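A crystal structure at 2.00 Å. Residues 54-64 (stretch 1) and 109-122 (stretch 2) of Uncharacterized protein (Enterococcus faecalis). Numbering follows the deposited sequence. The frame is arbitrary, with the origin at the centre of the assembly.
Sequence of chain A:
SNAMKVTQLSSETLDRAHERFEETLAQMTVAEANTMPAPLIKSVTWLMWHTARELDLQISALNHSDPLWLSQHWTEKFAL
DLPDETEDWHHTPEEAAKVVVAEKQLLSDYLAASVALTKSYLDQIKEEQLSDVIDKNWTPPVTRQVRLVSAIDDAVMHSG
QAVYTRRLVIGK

Stretch 1 (54-64) ELDLQISALNH
Stretch 2, residues 109-122: DYLAASVALTKSYL

Residues 54-62 and 109-122 are helical and pack side by side with their N-to-C directions 30° apart, a nearly parallel pair whose axes approach to 8.6 Å. The signed crossing angle is also 30°. Two CA pairs set the register: Asp56 CA lies 5.2 Å from Ser114 CA, and Ile59 CA lies 6.2 Å from Thr118 CA. Phi/psi values stay near -63/-43 throughout stretch 2, and i to i+4 backbone hydrogen bonds run from Ala113 N to Asp109 O (3.0 Å) through Leu122 N to Thr118 O (2.9 Å). Together the stretches bury 627 Å².

Asp109, in a helix already under way, lies out of reach of the first helix. Tyr110 starts sideways, but its t rotamer (chi2 41°) carries the hydroxyl across, where OH donates a 2.7 Å hydrogen bond to Asp56 OD2, the one direct hydrogen bond between the stretches. The carboxylate oxygen lies at the ring edge, near its plane; Asp56 is itself t, with chi2 16°.

One turn on, Ser114 points toward stretch 1, and its small side chain accompanies the tighter of the two CA approaches. Its CB lies 4.1 Å from Leu55 CB, and its OG (chi1 m) lies 3.7 Å from Asp56 CB. Val115 (chi1 170°) points away, yet its CG2 still reaches within 4.1 Å of CD1 of Leu55, which is m,t.

Leu117, t,p, faces the first helix. Its CG packs 3.9 Å from Ile59 CG2, while its CD2 lies 3.6 Å from Ser60 OG and 3.9 Å from Asp56 OD1, so this leucine borders both apolar and polar groups. Thr118 (m) donates from OG1 to Ser114 O at 2.8 Å, satisfying its hydroxyl within its own helix. The same OG1 rests 3.6 Å from Leu55 CB and 3.6 Å from Ile59 CG1, contacts of packing rather than hydrogen bonding.

Tyr121 (chi1 -174°, chi2 84°) has the largest area covered by the opposing stretch, 103 Å². Its CB meets CG2 of Ile59 (m,m) at 3.6 Å, and its CZ lies 3.8 Å from CB of Leu62 (m,t). Asn63 OD1 approaches the ring edge, 3.4 Å from Tyr121 CD1, with Asn63 at chi1 -152° and chi2 56°. A water extends the contact, donating to Leu62 O at 2.8 Å and lying 2.6 Å from Tyr121 OH in a second hydrogen bond. Just beyond, His64 adopts phi/psi 51/29 in a Schellman motif, and its N makes a weak 3.3 Å bond to Ala61 O.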

# COMPACT_ATOMS: atom_id res chain seq x y z
N GLU A 54 0.01 -6.31 -13.43
CA GLU A 54 1.38 -6.14 -13.05
C GLU A 54 1.94 -7.34 -12.24
O GLU A 54 3.10 -7.70 -12.42
CB GLU A 54 1.55 -4.82 -12.27
CG GLU A 54 2.96 -4.50 -11.92
CD GLU A 54 3.79 -3.94 -13.07
OE1 GLU A 54 3.47 -4.17 -14.26
OE2 GLU A 54 4.79 -3.28 -12.77
N LEU A 55 1.14 -7.89 -11.32
CA LEU A 55 1.49 -9.17 -10.66
C LEU A 55 1.71 -10.28 -11.69
O LEU A 55 2.71 -11.02 -11.65
CB LEU A 55 0.39 -9.58 -9.68
CG LEU A 55 0.17 -8.68 -8.43
CD1 LEU A 55 -1.07 -9.09 -7.63
CD2 LEU A 55 1.43 -8.68 -7.54
N ASP A 56 0.73 -10.46 -12.57
CA ASP A 56 0.82 -11.41 -13.66
C ASP A 56 2.13 -11.24 -14.46
O ASP A 56 2.99 -12.12 -14.46
CB ASP A 56 -0.42 -11.25 -14.57
CG ASP A 56 -0.51 -12.29 -15.68
OD1 ASP A 56 0.19 -13.33 -15.62
OD2 ASP A 56 -1.32 -12.06 -16.61
N LEU A 57 2.30 -10.10 -15.10
CA LEU A 57 3.49 -9.86 -15.93
C LEU A 57 4.82 -10.03 -15.18
O LEU A 57 5.75 -10.64 -15.69
CB LEU A 57 3.45 -8.47 -16.56
CG LEU A 57 2.50 -8.35 -17.75
CD1 LEU A 57 2.51 -6.89 -18.22
CD2 LEU A 57 2.87 -9.30 -18.88
N GLN A 58 4.91 -9.49 -13.98
CA GLN A 58 6.19 -9.54 -13.27
C GLN A 58 6.54 -10.94 -12.75
O GLN A 58 7.70 -11.37 -12.85
CB GLN A 58 6.21 -8.58 -12.10
CG GLN A 58 6.14 -7.10 -12.48
CD GLN A 58 7.36 -6.56 -13.20
OE1 GLN A 58 8.23 -7.31 -13.67
NE2 GLN A 58 7.40 -5.25 -13.32
N ILE A 59 5.55 -11.62 -12.17
CA ILE A 59 5.75 -12.96 -11.66
C ILE A 59 5.93 -13.91 -12.82
O ILE A 59 6.76 -14.79 -12.75
CB ILE A 59 4.59 -13.46 -10.74
CG1 ILE A 59 4.49 -12.61 -9.47
CG2 ILE A 59 4.80 -14.96 -10.38
CD1 ILE A 59 5.65 -12.78 -8.51
N SER A 60 5.17 -13.74 -13.89
CA SER A 60 5.35 -14.64 -15.05
C SER A 60 6.74 -14.49 -15.68
O SER A 60 7.33 -15.47 -16.08
CB SER A 60 4.25 -14.43 -16.10
OG SER A 60 3.00 -14.82 -15.56
N ALA A 61 7.25 -13.26 -15.75
CA ALA A 61 8.63 -12.98 -16.19
C ALA A 61 9.71 -13.61 -15.28
O ALA A 61 10.66 -14.19 -15.78
CB ALA A 61 8.85 -11.46 -16.32
N LEU A 62 9.57 -13.52 -13.96
CA LEU A 62 10.47 -14.25 -13.04
C LEU A 62 10.37 -15.78 -13.18
O LEU A 62 11.32 -16.50 -12.90
CB LEU A 62 10.15 -13.90 -11.58
CG LEU A 62 10.45 -12.47 -11.15
CD1 LEU A 62 9.93 -12.28 -9.75
CD2 LEU A 62 11.96 -12.14 -11.25
N ASN A 63 9.20 -16.25 -13.60
CA ASN A 63 8.91 -17.67 -13.72
C ASN A 63 9.17 -18.18 -15.13
O ASN A 63 8.87 -19.32 -15.44
CB ASN A 63 7.45 -17.90 -13.34
CG ASN A 63 7.21 -19.26 -12.77
OD1 ASN A 63 7.84 -19.65 -11.80
ND2 ASN A 63 6.27 -19.99 -13.37
N HIS A 64 9.68 -17.30 -16.00
CA HIS A 64 9.92 -17.61 -17.41
C HIS A 64 8.71 -18.20 -18.13
O HIS A 64 8.87 -18.96 -19.09
CB HIS A 64 11.17 -18.52 -17.56
CG HIS A 64 12.42 -17.91 -17.00
ND1 HIS A 64 13.26 -17.11 -17.74
CD2 HIS A 64 12.93 -17.92 -15.74
CE1 HIS A 64 14.25 -16.67 -16.98
NE2 HIS A 64 14.07 -17.15 -15.76
N ASP A 109 -12.11 -12.03 -10.85
CA ASP A 109 -11.56 -13.31 -11.33
C ASP A 109 -10.11 -13.19 -11.80
O ASP A 109 -9.24 -14.04 -11.46
CB ASP A 109 -12.44 -13.88 -12.46
CG ASP A 109 -13.79 -14.34 -11.98
OD1 ASP A 109 -14.02 -14.46 -10.75
OD2 ASP A 109 -14.65 -14.60 -12.85
N TYR A 110 -9.80 -12.13 -12.54
CA TYR A 110 -8.43 -11.97 -13.01
C TYR A 110 -7.49 -11.60 -11.84
O TYR A 110 -6.37 -12.12 -11.74
CB TYR A 110 -8.35 -10.94 -14.15
CG TYR A 110 -6.95 -10.72 -14.72
CD1 TYR A 110 -6.08 -11.79 -14.94
CD2 TYR A 110 -6.52 -9.47 -15.07
CE1 TYR A 110 -4.77 -11.57 -15.48
CE2 TYR A 110 -5.25 -9.26 -15.59
CZ TYR A 110 -4.37 -10.30 -15.79
OH TYR A 110 -3.11 -10.04 -16.32
N LEU A 111 -7.94 -10.75 -10.93
CA LEU A 111 -7.13 -10.46 -9.75
C LEU A 111 -6.89 -11.71 -8.88
O LEU A 111 -5.77 -11.94 -8.43
CB LEU A 111 -7.76 -9.34 -8.89
CG LEU A 111 -6.93 -8.82 -7.70
CD1 LEU A 111 -5.56 -8.27 -8.17
CD2 LEU A 111 -7.73 -7.68 -6.96
N ALA A 112 -7.92 -12.52 -8.68
CA ALA A 112 -7.78 -13.76 -7.90
C ALA A 112 -6.77 -14.71 -8.55
O ALA A 112 -5.96 -15.34 -7.85
CB ALA A 112 -9.15 -14.48 -7.74
N ALA A 113 -6.82 -14.82 -9.89
CA ALA A 113 -5.85 -15.62 -10.62
C ALA A 113 -4.44 -15.05 -10.46
O ALA A 113 -3.49 -15.82 -10.29
CB ALA A 113 -6.21 -15.73 -12.10
N SER A 114 -4.27 -13.74 -10.57
CA SER A 114 -2.93 -13.16 -10.44
C SER A 114 -2.36 -13.23 -9.02
O SER A 114 -1.17 -13.42 -8.84
CB SER A 114 -2.89 -11.73 -10.95
OG SER A 114 -3.33 -11.72 -12.29
N VAL A 115 -3.21 -13.06 -8.02
CA VAL A 115 -2.80 -13.25 -6.63
C VAL A 115 -2.39 -14.69 -6.37
O VAL A 115 -1.36 -14.93 -5.74
CB VAL A 115 -3.90 -12.77 -5.63
CG1 VAL A 115 -3.57 -13.19 -4.19
CG2 VAL A 115 -4.06 -11.25 -5.75
N ALA A 116 -3.16 -15.65 -6.88
CA ALA A 116 -2.82 -17.08 -6.72
C ALA A 116 -1.45 -17.41 -7.30
O ALA A 116 -0.66 -18.10 -6.66
CB ALA A 116 -3.87 -17.98 -7.39
N LEU A 117 -1.21 -16.95 -8.51
CA LEU A 117 0.07 -17.12 -9.18
C LEU A 117 1.22 -16.56 -8.33
O LEU A 117 2.27 -17.21 -8.15
CB LEU A 117 0.04 -16.39 -10.54
CG LEU A 117 1.33 -16.46 -11.39
CD1 LEU A 117 1.51 -17.86 -12.04
CD2 LEU A 117 1.33 -15.32 -12.45
N THR A 118 1.01 -15.35 -7.81
CA THR A 118 2.02 -14.65 -7.00
C THR A 118 2.31 -15.49 -5.76
O THR A 118 3.46 -15.77 -5.45
CB THR A 118 1.56 -13.23 -6.65
OG1 THR A 118 1.28 -12.51 -7.86
CG2 THR A 118 2.64 -12.47 -5.84
N LYS A 119 1.26 -15.93 -5.08
CA LYS A 119 1.44 -16.69 -3.84
C LYS A 119 2.11 -18.03 -4.07
O LYS A 119 2.88 -18.50 -3.21
CB LYS A 119 0.10 -16.90 -3.14
CG LYS A 119 -0.49 -15.61 -2.58
CD LYS A 119 -1.96 -15.81 -2.12
CE LYS A 119 -2.05 -16.03 -0.67
NZ LYS A 119 -3.47 -16.32 -0.23
N SER A 120 1.81 -18.67 -5.20
CA SER A 120 2.46 -19.88 -5.62
C SER A 120 3.95 -19.65 -5.83
O SER A 120 4.75 -20.42 -5.37
CB SER A 120 1.85 -20.42 -6.91
OG SER A 120 2.56 -21.57 -7.35
N TYR A 121 4.30 -18.56 -6.50
CA TYR A 121 5.71 -18.26 -6.74
C TYR A 121 6.41 -18.03 -5.40
O TYR A 121 7.49 -18.60 -5.15
CB TYR A 121 5.89 -17.05 -7.67
CG TYR A 121 7.34 -16.81 -8.06
CD1 TYR A 121 7.92 -17.50 -9.11
CD2 TYR A 121 8.13 -15.92 -7.36
CE1 TYR A 121 9.26 -17.31 -9.45
CE2 TYR A 121 9.47 -15.72 -7.69
CZ TYR A 121 10.02 -16.41 -8.73
OH TYR A 121 11.34 -16.23 -9.03
N LEU A 122 5.79 -17.23 -4.53
CA LEU A 122 6.36 -16.89 -3.24
C LEU A 122 6.59 -18.14 -2.39
O LEU A 122 7.57 -18.23 -1.64
CB LEU A 122 5.48 -15.90 -2.45
CG LEU A 122 5.57 -14.44 -2.95
CD1 LEU A 122 4.62 -13.55 -2.17
CD2 LEU A 122 6.96 -13.94 -2.81
O HOH W 1 12.28 -17.93 -10.73